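Local coordinates for pilin (Streptococcus pyogenes serotype M1, PDB 3GLD), which forms the shaft of the pilus by stacking head to tail through intermolecular isopeptide bonds, and so supports adhesion to host cells, bacterial aggregation and biofilm formation, at residues N29-T37 with Q189-M198; G53-N62 with E89-Y100. The protein carries 2 engineered substitutions. All coordinates share one frame; numbering follows the deposited sequence. Where two conformers were deposited one is given.

Both contacts are built in an all-beta chain, but they sit in different places. Contact 1 is the more central and partly buried, its centre about 9 Å from that of the chain, and joins a loop of the N-terminal family region to the loop and strand 196-198 of the C-terminal one. Contact 2 stays within the N-terminal region, its centre about 35 Å from that of the chain, and is largely a surface contact. Their nearest atoms are about 21 Å apart. Contact 1 has one direct backbone hydrogen bond, with waters and a leucine side chain doing much of the rest; contact 2 is a true parallel strand pairing, with one offset aromatic stack.

Contact 1 (N29-T37 with Q189-M198); sequences NSNALIPNT and QYYKASEKVM
Leu33 fills the middle of this contact, reaching from the loop 29-37 into the fork between Tyr191 and strand 196-198. Its CB lies 3.8 Å from Tyr191 CE1, while CD1 meets Val197 CG1 at 4.0 Å, the two side chains crossing at about a right angle. CD2 passes Glu195 CB, the chains running in opposite directions. With CG beside the backbone N (chi1 -74°), the branch swings toward the other segment, and both methyls rest on Lys196 O, CD1 at 3.5 Å. Pro35 lies alongside Tyr191 and points the same way, its CB 3.4 Å from the phenolic OH. Two waters bridge polar atoms beside this packing: one donates to Leu33 O and Tyr191 OH, the other accepts from Ile34 N and donates to Glu195 OE1. Asn36 N donates to Tyr190 O at 3.0 Å, with an N-H...O angle of 160°. That oxygen has two N-H donors, Asn36 N and Asn72 ND2, and a weaker CA-H contact from Pro35; Asn72 ND2 also bonds Ile34 O, tying the segments together.

The exposed side is looser. A third water joins Asn36 O to Gln189 NE2, and the long Lys192 chain crosses Asn36. At the far end, Met198 SD rests 3.7 Å from Asn31 CB, beside the type I turn Asn29-Ala32, within which Asn29 OD1 accepts from Asn31 N in an Asx turn. The junction between successive family regions thus interleaves apolar packing of Leu33 and Pro35 with bound waters that satisfy backbone groups, and has one direct backbone bond between the segments.

Contact 2 (G53-N62 with E89-Y100); sequences GNKFKGVALN and EVTFEKPGVYYY
Phe56 and Tyr98 form the apolar centre, their side chains side by side and pointing the same way in an offset stack, centroids 4.7 Å apart and planes at 12°. Phe56 CB also makes a CH-pi contact over the Tyr98 face, while Phe92 CD1 lies over the opposite face of that tyrosine. Lys94 crosses the Phe56 ring at about a right angle, its aliphatic CG 3.7 Å from CZ. Farther along, Val59 slides past Val90 in the opposite direction, CB to CG1 at 3.7 Å, and Leu61 brings CD1 to within 3.6 Å of Tyr100 CE2. Gly58 packs on one face of Tyr100, its CA 3.7 Å from the ring centroid.

Beside these side chains, strands 55-57 and 96-100 pair in parallel, the one parallel pair in an otherwise antiparallel sheet. Val97 N donates to Asn54 O, Phe56 N to Val97 O at 2.7 Å, and Tyr99 N to Phe56 O; Gly58 N closes the ladder with a weak bond to Tyr99 O.

Two buried tyrosine hydroxyls find carbonyl partners. Tyr98 OH donates within its own segment to Lys94 O, which fixes the stacked ring against the loop before strand 96-104. Across the contact, Tyr100 OH donates to Val59 O at 2.6 Å, from 22° out of the carbonyl plane. Exposed lysines form the outer edge: on the side of the sheet where Lys55 and Val97 point, the extended Lys55 chain passes Tyr99, CD 3.4 Å from the phenolic OH. Strand 55-57 is thus sewn onto strand 96-104 by its backbone, and beyond the last backbone bond Tyr100, already packed against Gly58 and Leu61, adds a side-chain bond to Val59 O.

Contact 1 (N29-T37 with Q189-M198)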
loop_
_atom_site.group_PDB
_atom_site.type_symbol
_atom_site.label_atom_id
_atom_site.label_comp_id
_atom_site.label_asym_id
_atom_site.label_seq_id
_atom_site.Cartn_x
_atom_site.Cartn_y
_atom_site.Cartn_z
ATOM N N ASN A 29 -5.099 3.847 6.318
ATOM C CA ASN A 29 -4.571 4.617 7.435
ATOM C C ASN A 29 -3.585 5.661 6.898
ATOM O O ASN A 29 -2.552 5.290 6.361
ATOM C CB ASN A 29 -3.838 3.663 8.386
ATOM C CG ASN A 29 -3.215 4.368 9.592
ATOM O OD1 ASN A 29 -2.958 5.573 9.575
ATOM N ND2 ASN A 29 -2.975 3.593 10.663
ATOM N N SER A 30 -3.876 6.947 7.078
ATOM C CA SER A 30 -3.044 8.019 6.502
ATOM C C SER A 30 -1.584 7.981 6.960
ATOM O O SER A 30 -0.685 8.493 6.275
ATOM C CB SER A 30 -3.655 9.392 6.794
ATOM O OG SER A 30 -3.873 9.536 8.187
ATOM N N ASN A 31 -1.339 7.353 8.102
ATOM C CA ASN A 31 0.013 7.229 8.637
ATOM C C ASN A 31 0.717 5.958 8.168
ATOM O O ASN A 31 1.770 5.607 8.681
ATOM C CB ASN A 31 -0.028 7.251 10.167
ATOM C CG ASN A 31 -0.457 8.595 10.723
ATOM O OD1 ASN A 31 0.081 9.638 10.348
ATOM N ND2 ASN A 31 -1.427 8.575 11.640
ATOM N N ALA A 32 0.140 5.259 7.190
ATOM C CA ALA A 32 0.715 3.980 6.745
ATOM C C ALA A 32 2.140 4.131 6.258
ATOM O O ALA A 32 2.478 5.135 5.627
ATOM C CB ALA A 32 -0.143 3.353 5.645
ATOM N N LEU A 33 2.970 3.132 6.559
ATOM C CA LEU A 33 4.250 2.933 5.888
ATOM C C LEU A 33 4.032 2.496 4.430
ATOM O O LEU A 33 3.060 1.778 4.137
ATOM C CB LEU A 33 5.099 1.894 6.630
ATOM C CG LEU A 33 5.768 2.305 7.962
ATOM C CD1 LEU A 33 4.743 2.465 9.083
ATOM C CD2 LEU A 33 6.806 1.268 8.342
ATOM N N ILE A 34 4.907 2.958 3.531
ATOM C CA ILE A 34 4.760 2.696 2.087
ATOM C C ILE A 34 5.738 1.578 1.732
ATOM O O ILE A 34 6.937 1.717 1.939
ATOM C CB ILE A 34 5.045 3.986 1.215
ATOM C CG1 ILE A 34 4.133 5.159 1.623
ATOM C CG2 ILE A 34 4.959 3.700 -0.288
ATOM C CD1 ILE A 34 2.614 4.872 1.553
ATOM N N PRO A 35 5.226 0.459 1.199
ATOM C CA PRO A 35 6.090 -0.687 0.878
ATOM C C PRO A 35 7.053 -0.421 -0.300
ATOM O O PRO A 35 6.714 0.342 -1.200
ATOM C CB PRO A 35 5.082 -1.794 0.521
ATOM C CG PRO A 35 3.857 -1.046 0.067
ATOM C CD PRO A 35 3.814 0.208 0.871
ATOM N N ASN A 36 8.229 -1.040 -0.262
ATOM C CA ASN A 36 9.147 -1.072 -1.397
ATOM C C ASN A 36 8.602 -2.070 -2.406
ATOM O O ASN A 36 8.712 -3.272 -2.200
ATOM C CB ASN A 36 10.551 -1.553 -1.004
ATOM C CG ASN A 36 11.157 -0.794 0.143
ATOM O OD1 ASN A 36 11.744 -1.408 1.037
ATOM N ND2 ASN A 36 11.055 0.527 0.127
ATOM N N THR A 37 8.015 -1.575 -3.490
ATOM C CA THR A 37 7.446 -2.449 -4.514
ATOM C C THR A 37 7.295 -1.690 -5.843
ATOM O O THR A 37 7.241 -0.464 -5.860
ATOM C CB THR A 37 6.043 -2.968 -4.094
ATOM O OG1 THR A 37 5.541 -3.893 -5.071
ATOM C CG2 THR A 37 5.046 -1.812 -3.963
ATOM N N GLN A 189 11.424 -7.442 2.760
ATOM C CA GLN A 189 11.703 -6.674 1.539
ATOM C C GLN A 189 10.826 -5.416 1.408
ATOM O O GLN A 189 11.257 -4.427 0.836
ATOM C CB GLN A 189 11.543 -7.556 0.312
ATOM C CG GLN A 189 10.100 -7.993 0.066
ATOM C CD GLN A 189 9.975 -8.890 -1.137
ATOM O OE1 GLN A 189 10.056 -10.116 -1.016
ATOM N NE2 GLN A 189 9.794 -8.290 -2.312
ATOM N N TYR A 190 9.608 -5.461 1.949
ATOM C CA TYR A 190 8.656 -4.359 1.843
ATOM C C TYR A 190 8.881 -3.220 2.842
ATOM O O TYR A 190 8.527 -2.060 2.573
ATOM C CB TYR A 190 7.211 -4.887 1.980
ATOM C CG TYR A 190 6.879 -6.014 1.019
ATOM C CD1 TYR A 190 6.791 -5.790 -0.358
ATOM C CD2 TYR A 190 6.661 -7.305 1.487
ATOM C CE1 TYR A 190 6.493 -6.830 -1.235
ATOM C CE2 TYR A 190 6.358 -8.354 0.623
ATOM C CZ TYR A 190 6.275 -8.108 -0.737
ATOM O OH TYR A 190 5.968 -9.159 -1.572
ATOM N N TYR A 191 9.481 -3.549 3.984
ATOM C CA TYR A 191 9.663 -2.604 5.077
ATOM C C TYR A 191 11.011 -2.862 5.747
ATOM O O TYR A 191 11.206 -3.896 6.389
ATOM C CB TYR A 191 8.498 -2.762 6.086
ATOM C CG TYR A 191 7.152 -2.578 5.430
ATOM C CD1 TYR A 191 6.707 -1.306 5.059
ATOM C CD2 TYR A 191 6.335 -3.674 5.154
ATOM C CE1 TYR A 191 5.473 -1.136 4.413
ATOM C CE2 TYR A 191 5.124 -3.514 4.515
ATOM C CZ TYR A 191 4.697 -2.243 4.153
ATOM O OH TYR A 191 3.486 -2.078 3.543
ATOM N N LYS A 192 11.941 -1.925 5.583
ATOM C CA LYS A 192 13.337 -2.161 5.949
ATOM C C LYS A 192 13.609 -1.851 7.399
ATOM O O LYS A 192 12.821 -1.167 8.056
ATOM C CB LYS A 192 14.282 -1.333 5.066
ATOM C CG LYS A 192 14.228 -1.691 3.579
ATOM C CD LYS A 192 14.907 -3.031 3.280
ATOM C CE LYS A 192 15.122 -3.205 1.767
ATOM N NZ LYS A 192 15.980 -4.395 1.444
ATOM N N ALA A 193 14.740 -2.337 7.882
ATOM C CA ALA A 193 15.182 -2.059 9.238
ATOM C C ALA A 193 15.191 -0.553 9.464
ATOM O O ALA A 193 15.464 0.222 8.538
ATOM C CB ALA A 193 16.547 -2.644 9.474
ATOM N N SER A 194 14.841 -0.150 10.685
ATOM C CA SER A 194 14.887 1.246 11.126
ATOM C C SER A 194 13.705 2.109 10.719
ATOM O O SER A 194 13.561 3.211 11.253
ATOM C CB SER A 194 16.213 1.925 10.738
ATOM O OG SER A 194 17.199 1.610 11.701
ATOM N N GLU A 195 12.861 1.632 9.787
ATOM C CA GLU A 195 11.550 2.250 9.564
ATOM C C GLU A 195 10.808 2.338 10.899
ATOM O O GLU A 195 10.912 1.444 11.698
ATOM C CB GLU A 195 10.716 1.434 8.574
ATOM C CG GLU A 195 11.095 1.669 7.121
ATOM C CD GLU A 195 10.820 3.102 6.683
ATOM O OE1 GLU A 195 9.628 3.502 6.671
ATOM O OE2 GLU A 195 11.799 3.823 6.353
ATOM N N LYS A 196 10.071 3.417 11.125
ATOM C CA LYS A 196 9.338 3.642 12.384
ATOM C C LYS A 196 7.866 3.290 12.278
ATOM O O LYS A 196 7.228 3.556 11.251
ATOM C CB LYS A 196 9.438 5.112 12.836
ATOM C CG LYS A 196 10.878 5.674 13.023
ATOM C CD LYS A 196 11.559 5.171 14.259
ATOM C CE LYS A 196 12.917 5.889 14.480
ATOM N NZ LYS A 196 14.053 5.199 13.781
ATOM N N VAL A 197 7.326 2.714 13.356
ATOM C CA VAL A 197 5.887 2.557 13.518
ATOM C C VAL A 197 5.420 3.267 14.786
ATOM O O VAL A 197 6.185 3.389 15.773
ATOM C CB VAL A 197 5.421 1.068 13.561
ATOM C CG1 VAL A 197 5.873 0.327 12.304
ATOM C CG2 VAL A 197 5.900 0.370 14.815
ATOM N N MET A 198 4.176 3.727 14.754
ATOM C CA MET A 198 3.625 4.523 15.820
ATOM C C MET A 198 3.000 3.620 16.879
ATOM O O MET A 198 2.263 2.682 16.555
ATOM C CB MET A 198 2.565 5.465 15.292
ATOM C CG MET A 198 3.088 6.424 14.234
ATOM S SD MET A 198 1.749 7.248 13.359
ATOM C CE MET A 198 1.192 8.473 14.537
HETATM O O HOH W 1 1.782 -0.147 5.599
HETATM O O HOH W 2 7.308 4.146 4.682
HETATM O O HOH W 3 9.419 -5.555 -2.992
#

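Contact 2 (G53-N62 with E89-Y100)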
loop_
_atom_site.group_PDB
_atom_site.type_symbol
_atom_site.label_atom_id
_atom_site.label_comp_id
_atom_site.label_asym_id
_atom_site.label_seq_id
_atom_site.Cartn_x
_atom_site.Cartn_y
_atom_site.Cartn_z
ATOM N N GLY A 53 -11.560 0.106 -42.898
ATOM C CA GLY A 53 -10.476 1.029 -43.220
ATOM C C GLY A 53 -10.475 2.251 -42.314
ATOM O O GLY A 53 -9.838 3.260 -42.652
ATOM N N ASN A 54 -11.176 2.158 -41.168
ATOM C CA ASN A 54 -11.278 3.264 -40.211
ATOM C C ASN A 54 -10.705 2.909 -38.831
ATOM O O ASN A 54 -9.806 3.590 -38.324
ATOM C CB ASN A 54 -12.735 3.695 -40.078
ATOM C CG ASN A 54 -12.888 5.186 -39.899
ATOM O OD1 ASN A 54 -12.631 5.722 -38.823
ATOM N ND2 ASN A 54 -13.325 5.871 -40.959
ATOM N N LYS A 55 -11.242 1.845 -38.239
ATOM C CA LYS A 55 -10.798 1.326 -36.955
ATOM C C LYS A 55 -9.893 0.133 -37.195
ATOM O O LYS A 55 -10.160 -0.684 -38.084
ATOM C CB LYS A 55 -11.987 0.888 -36.094
ATOM C CG LYS A 55 -12.946 1.998 -35.692
ATOM C CD LYS A 55 -14.079 1.438 -34.813
ATOM C CE LYS A 55 -15.325 2.315 -34.890
ATOM N NZ LYS A 55 -16.493 1.642 -34.239
ATOM N N PHE A 56 -8.828 0.040 -36.400
ATOM C CA PHE A 56 -7.832 -1.018 -36.533
ATOM C C PHE A 56 -7.517 -1.626 -35.178
ATOM O O PHE A 56 -7.577 -0.942 -34.159
ATOM C CB PHE A 56 -6.530 -0.459 -37.122
ATOM C CG PHE A 56 -6.660 0.044 -38.545
ATOM C CD1 PHE A 56 -6.323 -0.781 -39.625
ATOM C CD2 PHE A 56 -7.101 1.342 -38.802
ATOM C CE1 PHE A 56 -6.440 -0.316 -40.950
ATOM C CE2 PHE A 56 -7.225 1.815 -40.135
ATOM C CZ PHE A 56 -6.898 0.982 -41.200
ATOM N N LYS A 57 -7.166 -2.907 -35.175
ATOM C CA LYS A 57 -6.563 -3.513 -33.998
ATOM C C LYS A 57 -5.217 -2.829 -33.793
ATOM O O LYS A 57 -4.519 -2.552 -34.763
ATOM C CB LYS A 57 -6.368 -5.013 -34.199
ATOM C CG LYS A 57 -7.680 -5.791 -34.230
ATOM C CD LYS A 57 -7.470 -7.281 -34.524
ATOM C CE LYS A 57 -8.813 -7.988 -34.793
ATOM N NZ LYS A 57 -8.632 -9.423 -35.182
ATOM N N GLY A 58 -4.865 -2.537 -32.538
ATOM C CA GLY A 58 -3.611 -1.857 -32.250
ATOM C C GLY A 58 -2.406 -2.621 -32.768
ATOM O O GLY A 58 -2.449 -3.842 -32.897
ATOM N N VAL A 59 -1.329 -1.910 -33.095
ATOM C CA VAL A 59 -0.078 -2.584 -33.468
ATOM C C VAL A 59 0.716 -2.767 -32.156
ATOM O O VAL A 59 0.940 -1.797 -31.436
ATOM C CB VAL A 59 0.756 -1.760 -34.486
ATOM C CG1 VAL A 59 2.055 -2.489 -34.848
ATOM C CG2 VAL A 59 -0.056 -1.452 -35.768
ATOM N N ALA A 60 1.132 -4.000 -31.869
ATOM C CA ALA A 60 1.779 -4.341 -30.598
ATOM C C ALA A 60 3.049 -3.513 -30.362
ATOM O O ALA A 60 3.794 -3.266 -31.292
ATOM C CB ALA A 60 2.090 -5.836 -30.547
ATOM N N LEU A 61 3.283 -3.074 -29.125
ATOM C CA LEU A 61 4.452 -2.239 -28.837
ATOM C C LEU A 61 5.669 -3.109 -28.603
ATOM O O LEU A 61 5.533 -4.260 -28.198
ATOM C CB LEU A 61 4.200 -1.326 -27.624
ATOM C CG LEU A 61 3.419 -0.020 -27.817
ATOM C CD1 LEU A 61 1.996 -0.296 -28.197
ATOM C CD2 LEU A 61 3.414 0.814 -26.525
ATOM N N ASN A 62 6.857 -2.568 -28.868
ATOM C CA ASN A 62 8.097 -3.240 -28.494
ATOM C C ASN A 62 8.227 -3.519 -27.001
ATOM O O ASN A 62 8.805 -4.527 -26.608
ATOM C CB ASN A 62 9.299 -2.423 -28.937
ATOM C CG ASN A 62 9.572 -2.569 -30.405
ATOM O OD1 ASN A 62 9.116 -3.528 -31.047
ATOM N ND2 ASN A 62 10.306 -1.618 -30.960
ATOM N N GLU A 89 8.180 4.222 -31.790
ATOM C CA GLU A 89 8.724 3.271 -32.757
ATOM C C GLU A 89 7.690 2.364 -33.417
ATOM O O GLU A 89 8.037 1.524 -34.262
ATOM C CB GLU A 89 9.850 2.459 -32.141
ATOM C CG GLU A 89 11.032 3.332 -31.750
ATOM C CD GLU A 89 12.202 2.541 -31.243
ATOM O OE1 GLU A 89 12.796 1.788 -32.050
ATOM O OE2 GLU A 89 12.530 2.672 -30.034
ATOM N N VAL A 90 6.423 2.533 -33.051
ATOM C CA VAL A 90 5.365 1.726 -33.656
ATOM C C VAL A 90 5.149 2.148 -35.118
ATOM O O VAL A 90 4.985 3.325 -35.418
ATOM C CB VAL A 90 4.040 1.801 -32.860
ATOM C CG1 VAL A 90 2.921 1.065 -33.619
ATOM C CG2 VAL A 90 4.215 1.190 -31.481
ATOM N N THR A 91 5.179 1.184 -36.028
ATOM C CA THR A 91 4.870 1.480 -37.428
ATOM C C THR A 91 3.362 1.339 -37.673
ATOM O O THR A 91 2.817 0.234 -37.578
ATOM C CB THR A 91 5.654 0.572 -38.397
ATOM O OG1 THR A 91 7.026 0.534 -38.005
ATOM C CG2 THR A 91 5.555 1.108 -39.832
ATOM N N PHE A 92 2.705 2.468 -37.953
ATOM C CA PHE A 92 1.314 2.496 -38.442
ATOM C C PHE A 92 1.314 2.684 -39.963
ATOM O O PHE A 92 1.777 3.702 -40.466
ATOM C CB PHE A 92 0.519 3.627 -37.776
ATOM C CG PHE A 92 0.482 3.538 -36.273
ATOM C CD1 PHE A 92 -0.312 2.580 -35.636
ATOM C CD2 PHE A 92 1.248 4.400 -35.494
ATOM C CE1 PHE A 92 -0.359 2.483 -34.245
ATOM C CE2 PHE A 92 1.220 4.323 -34.090
ATOM C CZ PHE A 92 0.405 3.359 -33.462
ATOM N N GLU A 93 0.796 1.700 -40.686
ATOM C CA GLU A 93 0.877 1.703 -42.144
ATOM C C GLU A 93 -0.062 2.709 -42.805
ATOM O O GLU A 93 0.252 3.222 -43.867
ATOM C CB GLU A 93 0.682 0.296 -42.720
ATOM C CG GLU A 93 1.733 -0.740 -42.238
ATOM C CD GLU A 93 3.147 -0.518 -42.815
ATOM O OE1 GLU A 93 3.284 0.034 -43.930
ATOM O OE2 GLU A 93 4.131 -0.920 -42.155
ATOM N N LYS A 94 -1.210 2.985 -42.189
ATOM C CA LYS A 94 -2.150 3.963 -42.751
ATOM C C LYS A 94 -2.873 4.776 -41.688
ATOM O O LYS A 94 -2.889 4.390 -40.517
ATOM C CB LYS A 94 -3.158 3.274 -43.686
ATOM C CG LYS A 94 -3.958 2.163 -43.042
ATOM C CD LYS A 94 -4.576 1.241 -44.089
ATOM C CE LYS A 94 -3.494 0.534 -44.898
ATOM N NZ LYS A 94 -4.056 -0.637 -45.615
ATOM N N PRO A 95 -3.476 5.911 -42.084
ATOM C CA PRO A 95 -4.218 6.644 -41.080
ATOM C C PRO A 95 -5.376 5.814 -40.556
ATOM O O PRO A 95 -5.928 4.965 -41.283
ATOM C CB PRO A 95 -4.765 7.838 -41.853
ATOM C CG PRO A 95 -3.780 8.044 -42.946
ATOM C CD PRO A 95 -3.349 6.672 -43.337
ATOM N N GLY A 96 -5.751 6.067 -39.308
ATOM C CA GLY A 96 -6.884 5.367 -38.719
ATOM C C GLY A 96 -6.858 5.382 -37.209
ATOM O O GLY A 96 -5.955 5.962 -36.592
ATOM N N VAL A 97 -7.865 4.752 -36.613
ATOM C CA VAL A 97 -7.930 4.687 -35.154
ATOM C C VAL A 97 -7.542 3.290 -34.727
ATOM O O VAL A 97 -8.188 2.299 -35.091
ATOM C CB VAL A 97 -9.297 5.110 -34.592
ATOM C CG1 VAL A 97 -9.222 5.193 -33.075
ATOM C CG2 VAL A 97 -9.719 6.459 -35.169
ATOM N N TYR A 98 -6.456 3.233 -33.971
ATOM C CA TYR A 98 -5.874 1.972 -33.540
ATOM C C TYR A 98 -6.200 1.723 -32.056
ATOM O O TYR A 98 -5.879 2.564 -31.187
ATOM C CB TYR A 98 -4.369 1.986 -33.789
ATOM C CG TYR A 98 -4.011 2.012 -35.274
ATOM C CD1 TYR A 98 -4.149 3.173 -36.030
ATOM C CD2 TYR A 98 -3.559 0.863 -35.920
ATOM C CE1 TYR A 98 -3.821 3.186 -37.392
ATOM C CE2 TYR A 98 -3.243 0.871 -37.294
ATOM C CZ TYR A 98 -3.374 2.034 -38.002
ATOM O OH TYR A 98 -3.062 2.045 -39.335
ATOM N N TYR A 99 -6.833 0.573 -31.805
ATOM C CA TYR A 99 -7.397 0.230 -30.492
ATOM C C TYR A 99 -6.499 -0.649 -29.628
ATOM O O TYR A 99 -5.958 -1.659 -30.079
ATOM C CB TYR A 99 -8.762 -0.442 -30.643
ATOM C CG TYR A 99 -9.843 0.526 -31.030
ATOM C CD1 TYR A 99 -9.853 1.095 -32.299
ATOM C CD2 TYR A 99 -10.856 0.885 -30.133
ATOM C CE1 TYR A 99 -10.830 1.979 -32.676
ATOM C CE2 TYR A 99 -11.846 1.782 -30.504
ATOM C CZ TYR A 99 -11.819 2.322 -31.791
ATOM O OH TYR A 99 -12.757 3.218 -32.223
ATOM N N TYR A 100 -6.343 -0.236 -28.376
ATOM C CA TYR A 100 -5.582 -0.998 -27.402
ATOM C C TYR A 100 -6.379 -1.106 -26.105
ATOM O O TYR A 100 -7.329 -0.356 -25.882
ATOM C CB TYR A 100 -4.266 -0.303 -27.073
ATOM C CG TYR A 100 -3.291 -0.147 -28.204
ATOM C CD1 TYR A 100 -3.412 0.917 -29.114
ATOM C CD2 TYR A 100 -2.251 -1.051 -28.374
ATOM C CE1 TYR A 100 -2.514 1.069 -30.172
ATOM C CE2 TYR A 100 -1.347 -0.906 -29.411
ATOM C CZ TYR A 100 -1.485 0.158 -30.308
ATOM O OH TYR A 100 -0.584 0.319 -31.334
#